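Local atomic coordinates of odorant binding protein, antennal (Anopheles gambiae, PDB entry 3R1P), a protein that probably binds odorant molecules in the mosquito antenna and here holds a palmitic acid within an all-helical fold. Residues Tyr10-Lys15 against His122-Glu127; Ser25-Gln31 against Ala43-Tyr49; Thr39-Ala43 against Tyr104-Lys108; Arg66-Asp70 against Thr88-Ile94. All coordinates share one frame. Residue numbers count along the deposited sequence, not the author numbering.

Contact 1: Tyr10-Lys15 against His122-Glu127; sequences YKKPAK and HLLVLE. With PLM (palmitic acid), chain G.
Two lysines one helical turn apart, K11 and K15, close off the end of helix 114-125. Segment 10-15 starts after a cis peptide bond before Y10 and runs into helix 11-25; H122-V125 are helical, and L126 (psi 168°) leaves helical angles. CA atoms pair as K11 with L123 (6.2 Å) and A14 with L124 (5.3 Å), a close approach that the small A14 permits. Its CB points toward the partner, 3.7 Å from L123 CG and 4.1 Å from L124 CD2. K11 (chi1 t, chi2 94°, chi3 t, chi4 143°) reaches over so that NZ donates to L123 O (2.7 Å) and L126 O (2.9 Å). K15 folds back (chi1 to chi3 all m), and its NZ donates to L124 O (2.8 Å) and the same L126 O (2.9 Å). L124 O has no residue four places on to serve it. P13 CG and Y10 CD1 lie 3.7 and 3.8 Å from palmitic acid O1. Both ammonium groups answer carbonyls at the C-terminal end of the helix, and K11 alone adds a long salt bridge from NZ to the terminal OXT of E127 (3.9 Å), joining the start of the modelled chain to its C terminus.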
loop_
_atom_site.group_PDB
_atom_site.type_symbol
_atom_site.label_atom_id
_atom_site.label_comp_id
_atom_site.label_asym_id
_atom_site.label_seq_id
_atom_site.Cartn_x
_atom_site.Cartn_y
_atom_site.Cartn_z
ATOM N N TYR A 10 5.735 16.019 4.390
ATOM C CA TYR A 10 5.054 14.953 3.638
ATOM C C TYR A 10 3.582 14.691 4.001
ATOM O O TYR A 10 2.882 13.989 3.261
ATOM C CB TYR A 10 5.869 13.669 3.815
ATOM C CG TYR A 10 7.183 13.683 3.063
ATOM C CD1 TYR A 10 7.252 13.260 1.739
ATOM C CD2 TYR A 10 8.358 14.105 3.677
ATOM C CE1 TYR A 10 8.453 13.270 1.037
ATOM C CE2 TYR A 10 9.571 14.111 2.985
ATOM C CZ TYR A 10 9.612 13.690 1.665
ATOM O OH TYR A 10 10.792 13.677 0.959
ATOM N N LYS A 11 3.149 15.197 5.176
ATOM C CA LYS A 11 1.811 14.980 5.739
ATOM C C LYS A 11 0.606 15.434 4.887
ATOM O O LYS A 11 -0.353 14.663 4.779
ATOM C CB LYS A 11 1.731 15.456 7.200
ATOM C CG LYS A 11 0.498 14.972 7.967
ATOM C CD LYS A 11 0.742 13.690 8.756
ATOM C CE LYS A 11 -0.538 13.200 9.389
ATOM N NZ LYS A 11 -0.614 11.718 9.384
ATOM N N LYS A 12 0.648 16.649 4.285
ATOM C CA LYS A 12 -0.454 17.143 3.441
ATOM C C LYS A 12 -0.736 16.191 2.256
ATOM O O LYS A 12 -1.883 15.741 2.141
ATOM C CB LYS A 12 -0.199 18.578 2.951
ATOM C CG LYS A 12 -0.229 19.631 4.045
ATOM C CD LYS A 12 -1.351 20.633 3.809
ATOM C CE LYS A 12 -0.894 21.938 3.188
ATOM N NZ LYS A 12 -0.247 21.765 1.855
ATOM N N PRO A 13 0.260 15.823 1.398
ATOM C CA PRO A 13 -0.059 14.930 0.267
ATOM C C PRO A 13 -0.617 13.562 0.632
ATOM O O PRO A 13 -1.517 13.085 -0.054
ATOM C CB PRO A 13 1.267 14.796 -0.486
ATOM C CG PRO A 13 2.096 15.926 -0.036
ATOM C CD PRO A 13 1.680 16.240 1.356
ATOM N N ALA A 14 -0.085 12.923 1.685
ATOM C CA ALA A 14 -0.495 11.582 2.115
ATOM C C ALA A 14 -1.923 11.501 2.639
ATOM O O ALA A 14 -2.566 10.466 2.460
ATOM C CB ALA A 14 0.475 11.054 3.153
ATOM N N LYS A 15 -2.414 12.583 3.300
ATOM C CA LYS A 15 -3.777 12.664 3.842
ATOM C C LYS A 15 -4.807 12.697 2.698
ATOM O O LYS A 15 -5.851 12.046 2.772
ATOM C CB LYS A 15 -3.929 13.894 4.773
ATOM C CG LYS A 15 -3.226 13.767 6.146
ATOM C CD LYS A 15 -3.515 12.446 6.917
ATOM C CE LYS A 15 -4.989 12.168 7.158
ATOM N NZ LYS A 15 -5.202 10.874 7.847
ATOM N N HIS A 122 0.982 5.728 10.382
ATOM C CA HIS A 122 0.817 7.029 11.030
ATOM C C HIS A 122 0.660 8.174 10.016
ATOM O O HIS A 122 -0.221 9.017 10.176
ATOM C CB HIS A 122 2.005 7.331 11.955
ATOM C CG HIS A 122 2.071 6.476 13.188
ATOM N ND1 HIS A 122 3.175 6.518 14.019
ATOM C CD2 HIS A 122 1.191 5.571 13.679
ATOM C CE1 HIS A 122 2.918 5.670 15.002
ATOM N NE2 HIS A 122 1.740 5.068 14.835
ATOM N N LEU A 123 1.525 8.199 8.987
ATOM C CA LEU A 123 1.550 9.238 7.952
ATOM C C LEU A 123 0.231 9.354 7.191
ATOM O O LEU A 123 -0.268 10.464 6.986
ATOM C CB LEU A 123 2.715 8.975 6.971
ATOM C CG LEU A 123 2.855 9.959 5.802
ATOM C CD1 LEU A 123 3.310 11.336 6.284
ATOM C CD2 LEU A 123 3.783 9.420 4.739
ATOM N N LEU A 124 -0.322 8.212 6.786
ATOM C CA LEU A 124 -1.538 8.133 5.987
ATOM C C LEU A 124 -2.814 8.177 6.856
ATOM O O LEU A 124 -3.751 8.907 6.479
ATOM C CB LEU A 124 -1.564 6.786 5.241
ATOM C CG LEU A 124 -0.611 6.637 4.070
ATOM C CD1 LEU A 124 -0.278 5.177 3.821
ATOM C CD2 LEU A 124 -1.186 7.288 2.805
ATOM N N VAL A 125 -2.822 7.360 7.911
ATOM C CA VAL A 125 -4.035 7.106 8.688
ATOM C C VAL A 125 -4.346 8.049 9.870
ATOM O O VAL A 125 -5.518 8.331 10.064
ATOM C CB VAL A 125 -4.176 5.573 8.937
ATOM C CG1 VAL A 125 -5.539 5.214 9.464
ATOM C CG2 VAL A 125 -3.883 4.777 7.639
ATOM N N LEU A 126 -3.369 8.585 10.617
ATOM C CA LEU A 126 -3.703 9.487 11.730
ATOM C C LEU A 126 -3.835 10.941 11.263
ATOM O O LEU A 126 -3.426 11.275 10.145
ATOM C CB LEU A 126 -2.682 9.384 12.883
ATOM C CG LEU A 126 -2.388 8.006 13.440
ATOM C CD1 LEU A 126 -1.255 8.052 14.417
ATOM C CD2 LEU A 126 -3.625 7.343 14.035
ATOM N N GLU A 127 -4.386 11.810 12.147
ATOM C CA GLU A 127 -4.568 13.242 11.885
ATOM C C GLU A 127 -3.210 13.956 11.742
ATOM O O GLU A 127 -3.125 14.947 10.984
ATOM C CB GLU A 127 -5.346 13.906 13.032
ATOM C CG GLU A 127 -6.818 13.552 13.109
ATOM C CD GLU A 127 -7.570 14.249 14.232
ATOM O OE1 GLU A 127 -7.213 15.400 14.579
ATOM O OE2 GLU A 127 -8.538 13.650 14.755
ATOM O OXT GLU A 127 -2.235 13.535 12.404
HETATM C C1 PLM G . 4.313 12.434 -1.311
HETATM O O1 PLM G . 4.779 13.584 -1.142
HETATM O O2 PLM G . 4.011 12.005 -2.448
HETATM C C2 PLM G . 4.119 11.552 -0.089
HETATM C C3 PLM G . 3.482 10.200 -0.426
HETATM C C4 PLM G . 3.763 9.138 0.640
HETATM C C5 PLM G . 2.690 8.047 0.648
HETATM C C6 PLM G . 3.283 6.639 0.723
HETATM C C7 PLM G . 2.252 5.570 0.359
HETATM C C8 PLM G . 2.895 4.194 0.203
HETATM C C9 PLM G . 2.087 3.095 0.889
HETATM C CA PLM G . 2.920 1.825 1.052
HETATM C CB PLM G . 2.219 0.793 1.929
HETATM C CC PLM G . 2.449 1.087 3.408
HETATM C CD PLM G . 2.511 -0.188 4.248
HETATM C CE PLM G . 1.150 -0.815 4.561
HETATM C CF PLM G . -0.049 0.102 4.315
HETATM C CG PLM G . -0.266 1.053 5.473
#

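Contact 2: Ser25-Gln31 against Ala43-Tyr49; sequences SGASEEQ and APAAKCY
S25, with chi1 p, lays its CB across the first turns of helix 44-56, 3.3 Å from A45 O, 3.4 Å from Y49 N and 3.8 Å from C48 CB. Its OG is 3.6 Å from Y49 CB and lies at the edge of the Y49 ring; OG bonds to C21 O and accepts weakly from A27 N (3.4 Å). The segments run in opposite directions: CA atoms pair S25 with Y49 (5.1 Å) and A27 with A45 (4.8 Å). Such closeness suits alanine and serine; A27 CB lies 3.9 Å from A45 CB. G26 ends helix 11-25 with positive phi (78/31), which glycine tolerates, and A27 and S28 are extended (psi 137° and 159°). S28 N-caps helix 29-32 in a capping box: Q31 N donates to S28 OG (3.1 Å) and S28 N to Q31 OE1 (3.0 Å). Q31 sets NE2 3.5 Å from A43 CB. No hydrogen bond joins the segments directly, but water 1 donates to Q31 O (2.9 Å) and accepts from A43 N (3.2 Å). The turn between helices 11-25 and 29-32 packs on the start of helix 44-56, which C48 ties to C100 of helix 99-110, while Y49 reaches H18 of helix 11-25.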
loop_
_atom_site.group_PDB
_atom_site.type_symbol
_atom_site.label_atom_id
_atom_site.label_comp_id
_atom_site.label_asym_id
_atom_site.label_seq_id
_atom_site.Cartn_x
_atom_site.Cartn_y
_atom_site.Cartn_z
ATOM N N SER A 25 -11.768 1.862 -2.614
ATOM C CA SER A 25 -11.726 0.472 -2.178
ATOM C C SER A 25 -12.947 0.058 -1.384
ATOM O O SER A 25 -13.332 -1.110 -1.424
ATOM C CB SER A 25 -10.464 0.208 -1.365
ATOM O OG SER A 25 -10.445 0.957 -0.158
ATOM N N GLY A 26 -13.528 1.002 -0.653
ATOM C CA GLY A 26 -14.672 0.730 0.211
ATOM C C GLY A 26 -14.244 0.056 1.501
ATOM O O GLY A 26 -14.992 -0.756 2.054
ATOM N N ALA A 27 -13.016 0.378 1.975
ATOM C CA ALA A 27 -12.438 -0.150 3.215
ATOM C C ALA A 27 -12.738 0.791 4.381
ATOM O O ALA A 27 -12.637 2.019 4.246
ATOM C CB ALA A 27 -10.938 -0.347 3.069
ATOM N N SER A 28 -13.111 0.206 5.522
ATOM C CA SER A 28 -13.465 0.973 6.710
ATOM C C SER A 28 -12.214 1.462 7.436
ATOM O O SER A 28 -11.137 0.880 7.264
ATOM C CB SER A 28 -14.326 0.126 7.639
ATOM O OG SER A 28 -13.569 -0.915 8.232
ATOM N N GLU A 29 -12.359 2.506 8.275
ATOM C CA GLU A 29 -11.254 3.022 9.085
ATOM C C GLU A 29 -10.731 1.929 10.024
ATOM O O GLU A 29 -9.519 1.797 10.166
ATOM C CB GLU A 29 -11.664 4.278 9.862
ATOM C CG GLU A 29 -11.561 5.555 9.040
ATOM C CD GLU A 29 -10.194 6.210 8.910
ATOM O OE1 GLU A 29 -9.233 5.752 9.570
ATOM O OE2 GLU A 29 -10.091 7.210 8.165
ATOM N N GLU A 30 -11.647 1.098 10.582
ATOM C CA GLU A 30 -11.345 -0.027 11.474
ATOM C C GLU A 30 -10.451 -1.044 10.783
ATOM O O GLU A 30 -9.514 -1.532 11.408
ATOM C CB GLU A 30 -12.632 -0.745 11.924
ATOM C CG GLU A 30 -13.514 -0.005 12.902
ATOM C CD GLU A 30 -13.455 -0.548 14.312
ATOM O OE1 GLU A 30 -13.221 -1.765 14.497
ATOM O OE2 GLU A 30 -13.725 0.246 15.237
ATOM N N GLN A 31 -10.749 -1.377 9.503
ATOM C CA GLN A 31 -9.986 -2.347 8.698
ATOM C C GLN A 31 -8.563 -1.860 8.448
ATOM O O GLN A 31 -7.632 -2.655 8.520
ATOM C CB GLN A 31 -10.693 -2.644 7.367
ATOM C CG GLN A 31 -11.836 -3.647 7.499
ATOM C CD GLN A 31 -12.719 -3.729 6.272
ATOM O OE1 GLN A 31 -12.859 -2.776 5.491
ATOM N NE2 GLN A 31 -13.379 -4.868 6.109
ATOM N N ALA A 43 -8.111 -7.344 5.222
ATOM C CA ALA A 43 -9.469 -7.359 4.667
ATOM C C ALA A 43 -9.416 -7.300 3.129
ATOM O O ALA A 43 -8.541 -6.607 2.597
ATOM C CB ALA A 43 -10.273 -6.182 5.199
ATOM N N PRO A 44 -10.323 -8.007 2.401
ATOM C CA PRO A 44 -10.315 -7.920 0.925
ATOM C C PRO A 44 -10.357 -6.478 0.425
ATOM O O PRO A 44 -9.710 -6.153 -0.567
ATOM C CB PRO A 44 -11.588 -8.676 0.522
ATOM C CG PRO A 44 -11.829 -9.622 1.635
ATOM C CD PRO A 44 -11.418 -8.878 2.875
ATOM N N ALA A 45 -11.082 -5.611 1.157
ATOM C CA ALA A 45 -11.246 -4.184 0.875
ATOM C C ALA A 45 -10.013 -3.352 1.256
ATOM O O ALA A 45 -9.763 -2.322 0.617
ATOM C CB ALA A 45 -12.482 -3.653 1.592
ATOM N N ALA A 46 -9.262 -3.770 2.306
ATOM C CA ALA A 46 -8.053 -3.048 2.730
ATOM C C ALA A 46 -6.895 -3.322 1.769
ATOM O O ALA A 46 -6.045 -2.449 1.570
ATOM C CB ALA A 46 -7.672 -3.436 4.151
ATOM N N LYS A 47 -6.871 -4.534 1.175
ATOM C CA LYS A 47 -5.881 -4.949 0.163
ATOM C C LYS A 47 -6.064 -4.094 -1.086
ATOM O O LYS A 47 -5.071 -3.714 -1.705
ATOM C CB LYS A 47 -6.018 -6.438 -0.180
ATOM C CG LYS A 47 -5.649 -7.361 0.975
ATOM C CD LYS A 47 -5.765 -8.801 0.565
ATOM C CE LYS A 47 -5.297 -9.723 1.660
ATOM N NZ LYS A 47 -5.278 -11.131 1.198
ATOM N N CYS A 48 -7.338 -3.739 -1.419
ATOM C CA CYS A 48 -7.662 -2.856 -2.542
ATOM C C CYS A 48 -7.261 -1.419 -2.263
ATOM O O CYS A 48 -6.861 -0.719 -3.199
ATOM C CB CYS A 48 -9.125 -2.981 -2.955
ATOM S SG CYS A 48 -9.557 -4.588 -3.669
ATOM N N TYR A 49 -7.298 -0.988 -0.967
ATOM C CA TYR A 49 -6.857 0.347 -0.545
ATOM C C TYR A 49 -5.364 0.521 -0.907
ATOM O O TYR A 49 -4.967 1.573 -1.404
ATOM C CB TYR A 49 -7.106 0.546 0.978
ATOM C CG TYR A 49 -6.390 1.737 1.581
ATOM C CD1 TYR A 49 -6.999 2.986 1.643
ATOM C CD2 TYR A 49 -5.107 1.610 2.114
ATOM C CE1 TYR A 49 -6.333 4.092 2.179
ATOM C CE2 TYR A 49 -4.442 2.701 2.671
ATOM C CZ TYR A 49 -5.056 3.942 2.700
ATOM O OH TYR A 49 -4.386 5.017 3.238
HETATM O O HOH W 1 -8.329 -5.372 7.682
#

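Contact 3: Thr39-Ala43 against Tyr104-Lys108; sequences TVPTA and YETVK. With PLM (palmitic acid), chain G.
T39 leads into an extended loop (psi 135°) that passes beside helix 99-110. V40 turns its CB toward the helix, its CA 6.8 Å from that of K108. With chi1 t, V40 CG1 sits 3.8 Å from V107 CG1 and 3.7 Å from Y104 CE1, and V40 CB is 3.8 Å from K108 CD, so a compact branched residue fills the gap. P41 (psi 136°) keeps the extended course; its CB points away from the helix, and its ring packs on A46 of helix 44-56, while P41 O lies 3.4 Å from Y104 CE1. T42 then bends (phi/psi -108/-10) and sets CG2 3.4 Å from Y104 OH. Y104 is chi1 t; its OH accepts from K108 NZ (3.0 Å), one turn on, and meets water 2 at 2.9 Å, which donates to V40 O (2.9 Å). Apolar packing and one bridging water make the join; P41 O is buried without a polar partner, and V107 CG1, 3.6 Å from PLM CE, puts an apolar face against the palmitic acid tail, with V40 packed behind it.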
loop_
_atom_site.group_PDB
_atom_site.type_symbol
_atom_site.label_atom_id
_atom_site.label_comp_id
_atom_site.label_asym_id
_atom_site.label_seq_id
_atom_site.Cartn_x
_atom_site.Cartn_y
_atom_site.Cartn_z
ATOM N N THR A 39 0.724 -4.453 11.694
ATOM C CA THR A 39 0.171 -5.499 10.825
ATOM C C THR A 39 -0.283 -4.927 9.479
ATOM O O THR A 39 -0.943 -3.892 9.447
ATOM C CB THR A 39 -0.971 -6.262 11.505
ATOM O OG1 THR A 39 -1.981 -5.360 11.897
ATOM C CG2 THR A 39 -0.524 -7.072 12.714
ATOM N N VAL A 40 0.059 -5.603 8.368
ATOM C CA VAL A 40 -0.404 -5.160 7.051
ATOM C C VAL A 40 -1.893 -5.551 6.987
ATOM O O VAL A 40 -2.203 -6.723 7.211
ATOM C CB VAL A 40 0.407 -5.750 5.870
ATOM C CG1 VAL A 40 -0.181 -5.302 4.525
ATOM C CG2 VAL A 40 1.878 -5.354 5.973
ATOM N N PRO A 41 -2.821 -4.580 6.785
ATOM C CA PRO A 41 -4.262 -4.921 6.773
ATOM C C PRO A 41 -4.614 -6.031 5.783
ATOM O O PRO A 41 -4.088 -6.051 4.665
ATOM C CB PRO A 41 -4.940 -3.590 6.456
ATOM C CG PRO A 41 -3.955 -2.546 6.872
ATOM C CD PRO A 41 -2.614 -3.135 6.553
ATOM N N THR A 42 -5.461 -6.984 6.224
ATOM C CA THR A 42 -5.808 -8.197 5.474
ATOM C C THR A 42 -7.207 -8.277 4.876
ATOM O O THR A 42 -7.464 -9.197 4.099
ATOM C CB THR A 42 -5.501 -9.447 6.312
ATOM O OG1 THR A 42 -6.293 -9.424 7.502
ATOM C CG2 THR A 42 -4.025 -9.582 6.650
ATOM N N ALA A 43 -8.111 -7.344 5.222
ATOM C CA ALA A 43 -9.469 -7.359 4.667
ATOM C C ALA A 43 -9.416 -7.300 3.129
ATOM O O ALA A 43 -8.541 -6.607 2.597
ATOM C CB ALA A 43 -10.273 -6.182 5.199
ATOM N N TYR A 104 -1.103 -6.157 -1.945
ATOM C CA TYR A 104 -0.953 -6.721 -0.609
ATOM C C TYR A 104 0.321 -7.572 -0.500
ATOM O O TYR A 104 1.107 -7.366 0.430
ATOM C CB TYR A 104 -2.194 -7.544 -0.217
ATOM C CG TYR A 104 -2.004 -8.325 1.067
ATOM C CD1 TYR A 104 -2.088 -7.695 2.312
ATOM C CD2 TYR A 104 -1.723 -9.687 1.041
ATOM C CE1 TYR A 104 -1.893 -8.408 3.496
ATOM C CE2 TYR A 104 -1.525 -10.407 2.217
ATOM C CZ TYR A 104 -1.620 -9.765 3.442
ATOM O OH TYR A 104 -1.408 -10.473 4.599
ATOM N N GLU A 105 0.506 -8.531 -1.423
ATOM C CA GLU A 105 1.671 -9.419 -1.432
ATOM C C GLU A 105 2.981 -8.652 -1.586
ATOM O O GLU A 105 3.986 -9.043 -0.993
ATOM C CB GLU A 105 1.557 -10.494 -2.510
ATOM C CG GLU A 105 0.557 -11.598 -2.197
ATOM C CD GLU A 105 0.566 -12.751 -3.188
ATOM O OE1 GLU A 105 1.610 -12.985 -3.841
ATOM O OE2 GLU A 105 -0.473 -13.444 -3.291
ATOM N N THR A 106 2.971 -7.560 -2.371
ATOM C CA THR A 106 4.172 -6.732 -2.568
ATOM C C THR A 106 4.567 -6.063 -1.227
ATOM O O THR A 106 5.740 -6.102 -0.849
ATOM C CB THR A 106 3.973 -5.724 -3.728
ATOM O OG1 THR A 106 3.676 -6.426 -4.933
ATOM C CG2 THR A 106 5.185 -4.816 -3.943
ATOM N N VAL A 107 3.581 -5.465 -0.516
ATOM C CA VAL A 107 3.795 -4.807 0.785
ATOM C C VAL A 107 4.294 -5.823 1.833
ATOM O O VAL A 107 5.268 -5.543 2.532
ATOM C CB VAL A 107 2.557 -3.997 1.244
ATOM C CG1 VAL A 107 2.676 -3.525 2.694
ATOM C CG2 VAL A 107 2.347 -2.807 0.324
ATOM N N LYS A 108 3.664 -7.009 1.887
ATOM C CA LYS A 108 4.062 -8.107 2.788
ATOM C C LYS A 108 5.522 -8.500 2.572
ATOM O O LYS A 108 6.259 -8.683 3.537
ATOM C CB LYS A 108 3.150 -9.332 2.586
ATOM C CG LYS A 108 1.784 -9.199 3.263
ATOM C CD LYS A 108 1.832 -9.116 4.813
ATOM C CE LYS A 108 2.287 -10.393 5.505
ATOM N NZ LYS A 108 1.337 -11.531 5.307
HETATM C C1 PLM G . 4.313 12.434 -1.311
HETATM O O1 PLM G . 4.779 13.584 -1.142
HETATM O O2 PLM G . 4.011 12.005 -2.448
HETATM C C2 PLM G . 4.119 11.552 -0.089
HETATM C C3 PLM G . 3.482 10.200 -0.426
HETATM C C4 PLM G . 3.763 9.138 0.640
HETATM C C5 PLM G . 2.690 8.047 0.648
HETATM C C6 PLM G . 3.283 6.639 0.723
HETATM C C7 PLM G . 2.252 5.570 0.359
HETATM C C8 PLM G . 2.895 4.194 0.203
HETATM C C9 PLM G . 2.087 3.095 0.889
HETATM C CA PLM G . 2.920 1.825 1.052
HETATM C CB PLM G . 2.219 0.793 1.929
HETATM C CC PLM G . 2.449 1.087 3.408
HETATM C CD PLM G . 2.511 -0.188 4.248
HETATM C CE PLM G . 1.150 -0.815 4.561
HETATM C CF PLM G . -0.049 0.102 4.315
HETATM C CG PLM G . -0.266 1.053 5.473
HETATM O O HOH W 2 -0.820 -9.232 7.099
#

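Contact 4: Arg66-Asp70 against Thr88-Ile94; sequences RILLD and TRECSHI
R66 contributes most to this contact. With chi1 p and chi2 and chi3 t it extends alongside the other segment; NH1 donates to S92 O (3.0 Å, 165°), and its guanidinium lies flat on the H93 ring, centres 4.3 Å apart and planes at 6°. A long planar cation suits this, since it can hydrogen-bond at its edge while stacking by its face. CA pairs are R66 with H93 (5.5 Å) and I67 with S92 (5.2 Å). S92, small and buried, is where helix 88-91 gives way to a turn (phi/psi -85/6). Its CB lies 3.2 Å from I67 O, and its CA makes a CA-H...O contact with the same oxygen (3.3 Å). Loop thus meets helix end here, in the PBP/GOBP family's disulfide-linked helical fold, where C91 is bonded to C109 of helix 99-110. L68 centres an inverse gamma turn, with a weak L69 N to I67 O bond (2.9 Å), and occupies the N-cap position of helix 69-72. That turn aims L69 (chi1 m, chi2 t) at the helix: CD1 is 3.6 Å from C91 CB, and L69 CB 4.0 Å from T88 CG2. Water 3 accepts from I67 N (2.9 Å) and donates to C91 O (3.2 Å) and I94 O (2.7 Å).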
loop_
_atom_site.group_PDB
_atom_site.type_symbol
_atom_site.label_atom_id
_atom_site.label_comp_id
_atom_site.label_asym_id
_atom_site.label_seq_id
_atom_site.Cartn_x
_atom_site.Cartn_y
_atom_site.Cartn_z
ATOM N N ARG A 66 3.065 -5.354 -12.128
ATOM C CA ARG A 66 3.991 -5.441 -10.994
ATOM C C ARG A 66 4.162 -4.054 -10.365
ATOM O O ARG A 66 3.881 -3.039 -11.015
ATOM C CB ARG A 66 5.344 -6.076 -11.371
ATOM C CG ARG A 66 6.234 -5.185 -12.238
ATOM C CD ARG A 66 7.432 -5.939 -12.770
ATOM N NE ARG A 66 8.303 -5.042 -13.524
ATOM C CZ ARG A 66 9.320 -4.359 -13.002
ATOM N NH1 ARG A 66 9.625 -4.484 -11.719
ATOM N NH2 ARG A 66 10.048 -3.559 -13.765
ATOM N N ILE A 67 4.571 -4.019 -9.085
ATOM C CA ILE A 67 4.731 -2.750 -8.387
ATOM C C ILE A 67 6.179 -2.270 -8.527
ATOM O O ILE A 67 7.106 -2.944 -8.088
ATOM C CB ILE A 67 4.244 -2.835 -6.901
ATOM C CG1 ILE A 67 2.739 -3.316 -6.763
ATOM C CG2 ILE A 67 4.502 -1.531 -6.138
ATOM C CD1 ILE A 67 1.659 -2.804 -7.822
ATOM N N LEU A 68 6.350 -1.096 -9.136
ATOM C CA LEU A 68 7.667 -0.513 -9.393
ATOM C C LEU A 68 8.234 0.108 -8.115
ATOM O O LEU A 68 8.171 1.331 -7.911
ATOM C CB LEU A 68 7.575 0.499 -10.557
ATOM C CG LEU A 68 6.944 -0.023 -11.856
ATOM C CD1 LEU A 68 6.494 1.130 -12.746
ATOM C CD2 LEU A 68 7.868 -0.992 -12.577
ATOM N N LEU A 69 8.759 -0.753 -7.233
ATOM C CA LEU A 69 9.309 -0.356 -5.948
ATOM C C LEU A 69 10.498 0.601 -6.036
ATOM O O LEU A 69 10.622 1.462 -5.173
ATOM C CB LEU A 69 9.601 -1.566 -5.037
ATOM C CG LEU A 69 8.396 -2.412 -4.604
ATOM C CD1 LEU A 69 8.844 -3.670 -3.924
ATOM C CD2 LEU A 69 7.475 -1.646 -3.677
ATOM N N ASP A 70 11.326 0.501 -7.090
ATOM C CA ASP A 70 12.465 1.400 -7.296
ATOM C C ASP A 70 11.957 2.815 -7.538
ATOM O O ASP A 70 12.513 3.756 -6.960
ATOM C CB ASP A 70 13.379 0.896 -8.433
ATOM C CG ASP A 70 14.274 -0.260 -8.022
ATOM O OD1 ASP A 70 15.094 -0.077 -7.094
ATOM O OD2 ASP A 70 14.205 -1.319 -8.671
ATOM N N THR A 88 14.341 -5.261 -2.939
ATOM C CA THR A 88 13.594 -4.417 -3.871
ATOM C C THR A 88 13.292 -5.182 -5.161
ATOM O O THR A 88 12.169 -5.127 -5.664
ATOM C CB THR A 88 14.380 -3.125 -4.149
ATOM O OG1 THR A 88 14.765 -2.523 -2.913
ATOM C CG2 THR A 88 13.582 -2.128 -4.950
ATOM N N ARG A 89 14.286 -5.909 -5.680
ATOM C CA ARG A 89 14.107 -6.645 -6.913
ATOM C C ARG A 89 13.070 -7.796 -6.836
ATOM O O ARG A 89 12.185 -7.838 -7.670
ATOM C CB ARG A 89 15.453 -7.058 -7.521
ATOM C CG ARG A 89 16.143 -8.198 -6.789
ATOM C CD ARG A 89 17.586 -7.929 -6.459
ATOM N NE ARG A 89 18.153 -9.094 -5.787
ATOM C CZ ARG A 89 19.212 -9.074 -4.990
ATOM N NH1 ARG A 89 19.855 -7.938 -4.756
ATOM N NH2 ARG A 89 19.638 -10.195 -4.418
ATOM N N GLU A 90 13.129 -8.662 -5.806
ATOM C CA GLU A 90 12.170 -9.757 -5.727
ATOM C C GLU A 90 10.721 -9.302 -5.502
ATOM O O GLU A 90 9.805 -9.768 -6.190
ATOM C CB GLU A 90 12.629 -10.883 -4.775
ATOM C CG GLU A 90 12.058 -10.874 -3.372
ATOM C CD GLU A 90 12.345 -12.137 -2.582
ATOM O OE1 GLU A 90 11.399 -12.926 -2.359
ATOM O OE2 GLU A 90 13.515 -12.334 -2.180
ATOM N N CYS A 91 10.539 -8.350 -4.570
ATOM C CA CYS A 91 9.226 -7.837 -4.226
ATOM C C CYS A 91 8.608 -7.008 -5.346
ATOM O O CYS A 91 7.388 -6.904 -5.402
ATOM C CB CYS A 91 9.279 -7.055 -2.920
ATOM S SG CYS A 91 9.976 -7.970 -1.519
ATOM N N SER A 92 9.436 -6.445 -6.251
ATOM C CA SER A 92 8.926 -5.651 -7.377
ATOM C C SER A 92 8.541 -6.515 -8.595
ATOM O O SER A 92 8.174 -5.973 -9.626
ATOM C CB SER A 92 9.910 -4.550 -7.769
ATOM O OG SER A 92 11.152 -5.089 -8.187
ATOM N N HIS A 93 8.588 -7.844 -8.470
ATOM C CA HIS A 93 8.217 -8.731 -9.572
ATOM C C HIS A 93 7.076 -9.685 -9.202
ATOM O O HIS A 93 6.865 -10.695 -9.869
ATOM C CB HIS A 93 9.429 -9.476 -10.122
ATOM C CG HIS A 93 10.421 -8.588 -10.797
ATOM N ND1 HIS A 93 10.400 -8.410 -12.157
ATOM C CD2 HIS A 93 11.410 -7.826 -10.272
ATOM C CE1 HIS A 93 11.378 -7.560 -12.422
ATOM N NE2 HIS A 93 12.026 -7.200 -11.319
ATOM N N ILE A 94 6.335 -9.354 -8.149
ATOM C CA ILE A 94 5.188 -10.142 -7.705
ATOM C C ILE A 94 3.991 -9.756 -8.570
ATOM O O ILE A 94 3.638 -8.573 -8.642
ATOM C CB ILE A 94 4.911 -9.935 -6.187
ATOM C CG1 ILE A 94 6.063 -10.507 -5.304
ATOM C CG2 ILE A 94 3.529 -10.491 -5.783
ATOM C CD1 ILE A 94 6.027 -10.069 -3.855
HETATM O O HOH W 3 5.090 -6.465 -7.653
#

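How the contacts relate
From the N terminus, contact 1 opens at once and closes at the last residues, so it encloses the other three. It ties helix 11-25 to helix 114-125, and meets contact 2 where L124 packs on Y49 and V125 on E29. Contact 2 opens at 25-31 and closes at 43-49. Contact 3 starts at 39-43, before contact 2 has ended, and closes at 104-108, so the two cross and share A43. The start of helix 44-56 belongs to contact 2, and its A46 and K47 pack on P41 and Y104 of contact 3. Contact 4 lies within the span of contact 3, whose T106 packs on I67 and L69. Contacts 1 and 3 touch head and tail of the palmitic acid.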